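Local coordinates for protein histone-lysine N-methyltransferase SETMAR (Homo sapiens, PDB 3F2K) that methylates histone H3 and, through the mariner transposase domain described here, binds DNA and retains some nuclease activity, taking part in double-strand break repair, at residues N165-V168 with F169-N173. Residues are numbered along the deposited sequence; the frame is centred on the assembly and turned at random.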
ATOM      1  N   ASN A 165       1.772  -3.810  -3.038  1.00 15.32           N
ATOM      2  CA  ASN A 165       1.838  -5.216  -3.405  1.00 16.71           C
ATOM      3  C   ASN A 165       2.738  -5.461  -4.649  1.00 16.76           C
ATOM      4  O   ASN A 165       3.681  -6.267  -4.573  1.00 17.54           O
ATOM      5  CB  ASN A 165       0.408  -5.712  -3.611  1.00 14.73           C
ATOM      6  CG  ASN A 165       0.319  -7.163  -3.412  1.00 20.39           C
ATOM      7  OD1 ASN A 165       0.592  -7.911  -4.325  1.00 25.33           O
ATOM      8  ND2 ASN A 165      -0.041  -7.570  -2.203  1.00 26.93           N
ATOM      9  N   TYR A 166       2.496  -4.754  -5.749  1.00 18.22           N
ATOM     10  CA  TYR A 166       3.256  -5.023  -6.989  1.00 17.23           C
ATOM     11  C   TYR A 166       4.720  -4.511  -6.972  1.00 18.20           C
ATOM     12  O   TYR A 166       5.579  -5.029  -7.686  1.00 18.42           O
ATOM     13  CB  TYR A 166       2.536  -4.569  -8.241  1.00 17.15           C
ATOM     14  CG  TYR A 166       2.417  -3.069  -8.474  1.00 16.50           C
ATOM     15  CD1 TYR A 166       3.584  -2.260  -8.726  1.00 16.80           C
ATOM     16  CD2 TYR A 166       1.172  -2.441  -8.446  1.00 16.36           C
ATOM     17  CE1 TYR A 166       3.451  -0.895  -9.007  1.00 17.14           C
ATOM     18  CE2 TYR A 166       1.024  -1.098  -8.717  1.00 16.88           C
ATOM     19  CZ  TYR A 166       2.161  -0.325  -8.950  1.00 15.38           C
ATOM     20  OH  TYR A 166       1.944   0.997  -9.174  1.00 17.83           O
ATOM     21  N   HIS A 167       5.002  -3.563  -6.070  1.00 16.55           N
ATOM     22  CA  HIS A 167       6.332  -2.961  -5.987  1.00 16.99           C
ATOM     23  C   HIS A 167       7.046  -3.341  -4.693  1.00 17.19           C
ATOM     24  O   HIS A 167       8.019  -4.145  -4.711  1.00 16.91           O
ATOM     25  CB  HIS A 167       6.252  -1.413  -6.099  1.00 16.10           C
ATOM     26  CG  HIS A 167       7.598  -0.772  -6.188  1.00 18.66           C
ATOM     27  ND1 HIS A 167       8.477  -1.081  -7.216  1.00 17.72           N
ATOM     28  CD2 HIS A 167       8.209   0.172  -5.420  1.00 17.78           C
ATOM     29  CE1 HIS A 167       9.608  -0.389  -7.029  1.00 18.06           C
ATOM     30  NE2 HIS A 167       9.455   0.390  -5.962  1.00 19.23           N
ATOM     31  N   VAL A 168       6.613  -2.783  -3.564  1.00 17.79           N
ATOM     32  CA  VAL A 168       7.353  -3.036  -2.308  1.00 18.71           C
ATOM     33  C   VAL A 168       7.409  -4.519  -1.959  1.00 17.89           C
ATOM     34  O   VAL A 168       8.491  -5.081  -1.681  1.00 17.49           O
ATOM     35  CB  VAL A 168       6.811  -2.135  -1.093  1.00 18.82           C
ATOM     36  CG1 VAL A 168       7.606  -2.410   0.162  1.00 20.76           C
ATOM     37  CG2 VAL A 168       6.858  -0.611  -1.469  1.00 17.30           C
ATOM     38  N   PHE A 169       6.246  -5.196  -2.005  1.00 17.63           N
ATOM     39  CA  PHE A 169       6.208  -6.581  -1.602  1.00 20.12           C
ATOM     40  C   PHE A 169       6.966  -7.520  -2.544  1.00 21.14           C
ATOM     41  O   PHE A 169       7.511  -8.508  -2.106  1.00 21.66           O
ATOM     42  CB  PHE A 169       4.742  -7.068  -1.338  1.00 19.00           C
ATOM     43  CG  PHE A 169       4.114  -6.452  -0.038  1.00 21.12           C
ATOM     44  CD1 PHE A 169       4.927  -5.866   0.925  1.00 20.40           C
ATOM     45  CD2 PHE A 169       2.741  -6.468   0.200  1.00 20.98           C
ATOM     46  CE1 PHE A 169       4.382  -5.280   2.083  1.00 21.08           C
ATOM     47  CE2 PHE A 169       2.189  -5.881   1.404  1.00 20.27           C
ATOM     48  CZ  PHE A 169       3.016  -5.296   2.301  1.00 20.81           C
ATOM     49  N   LYS A 170       6.958  -7.199  -3.827  1.00 20.90           N
ATOM     50  CA  LYS A 170       7.719  -7.956  -4.804  1.00 22.54           C
ATOM     51  C   LYS A 170       9.203  -7.951  -4.449  1.00 20.13           C
ATOM     52  O   LYS A 170       9.844  -9.022  -4.322  1.00 22.85           O
ATOM     53  CB  LYS A 170       7.475  -7.365  -6.187  1.00 20.94           C
ATOM     54  CG  LYS A 170       8.443  -7.821  -7.275  1.00 27.67           C
ATOM     55  CD  LYS A 170       8.183  -7.125  -8.584  1.00 27.17           C
ATOM     56  CE  LYS A 170       8.315  -5.598  -8.533  1.00 32.44           C
ATOM     57  NZ  LYS A 170       7.665  -4.961  -9.799  1.00 34.57           N
ATOM     58  N   HIS A 171       9.727  -6.768  -4.203  1.00 20.43           N
ATOM     59  CA  HIS A 171      11.122  -6.617  -3.801  1.00 20.66           C
ATOM     60  C   HIS A 171      11.434  -7.196  -2.400  1.00 21.33           C
ATOM     61  O   HIS A 171      12.524  -7.808  -2.163  1.00 21.26           O
ATOM     62  CB  HIS A 171      11.518  -5.177  -3.879  1.00 20.46           C
ATOM     63  CG  HIS A 171      11.642  -4.681  -5.282  1.00 23.25           C
ATOM     64  ND1 HIS A 171      12.673  -5.070  -6.109  1.00 28.88           N
ATOM     65  CD2 HIS A 171      10.825  -3.914  -6.037  1.00 24.28           C
ATOM     66  CE1 HIS A 171      12.522  -4.513  -7.297  1.00 26.50           C
ATOM     67  NE2 HIS A 171      11.396  -3.821  -7.290  1.00 26.28           N
ATOM     68  N   LEU A 172      10.465  -7.092  -1.499  1.00 19.62           N
ATOM     69  CA  LEU A 172      10.602  -7.731  -0.172  1.00 20.81           C
ATOM     70  C   LEU A 172      10.649  -9.263  -0.297  1.00 21.59           C
ATOM     71  O   LEU A 172      11.513  -9.866   0.346  1.00 23.85           O
ATOM     72  CB  LEU A 172       9.447  -7.343   0.752  1.00 19.31           C
ATOM     73  CG  LEU A 172       9.463  -7.941   2.193  1.00 20.10           C
ATOM     74  CD1 LEU A 172      10.724  -7.439   3.001  1.00 19.81           C
ATOM     75  CD2 LEU A 172       8.161  -7.474   2.882  1.00 22.75           C
ATOM     76  N   ASN A 173       9.755  -9.873  -1.080  1.00 23.66           N
ATOM     77  CA  ASN A 173       9.829 -11.320  -1.356  1.00 25.04           C
ATOM     78  C   ASN A 173      11.215 -11.722  -1.837  1.00 26.33           C
ATOM     79  O   ASN A 173      11.783 -12.708  -1.339  1.00 26.26           O
ATOM     80  CB  ASN A 173       8.780 -11.759  -2.363  1.00 27.39           C
ATOM     81  CG  ASN A 173       7.364 -11.702  -1.787  1.00 27.50           C
ATOM     82  OD1 ASN A 173       7.185 -11.719  -0.583  1.00 33.53           O
ATOM     83  ND2 ASN A 173       6.372 -11.658  -2.655  1.00 31.34           N
TER
HETATM   84  O   HOH W   1       7.797  -2.098  -9.653  1.00 35.70           O
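Helix 163-176 packs beside the magnesium site of the transposase domain, and its pi-type turn at 165-168 is a worked example of how a helix widens and then recovers its regular pitch. Across the wide turn K170 N reaches back to N165 O in a weak i+5 bond of 3.5 Å. One residue on, H171 N binds H167 O and L172 N meets V168 O at 2.8 Å, so ordinary i+4 bonding is restored. On the face turned to the metal, N165 presents its ND2 to the rim of the F169 ring, in the ring plane and 3.8 Å from CD2, with the amide turned 77° from that plane. N165 stands at the third position of the catalytic triad of this RNase H-like fold, where active mariner transposases carry Asp; transposase activity has been lost with that change, and here ND2 hydrogen-bonds the magnesium ligand D38. V168 and F169 face the central sheet, where both pack on I77 of strand 72-80.

Around the helix from there, two imidazoles form an offset edge-to-face pair, the edge of H171 directed at the face of H167, their centroids 5.1 Å apart. With CG anti to the backbone N (chi1 -173°), the H167 ring swings along the helix to where H171 can meet it. H171 CD2 lies 3.1 Å from H167 O, which sits at the H171 ring edge. H167 is held at both nitrogens: NE2 by the carbonyl of F202, and ND1 by a water 2.7 Å away; this water accepts a hydrogen bond from K170 NZ. A bend at chi3 (60°) folds the lysine chain back over Y166 O.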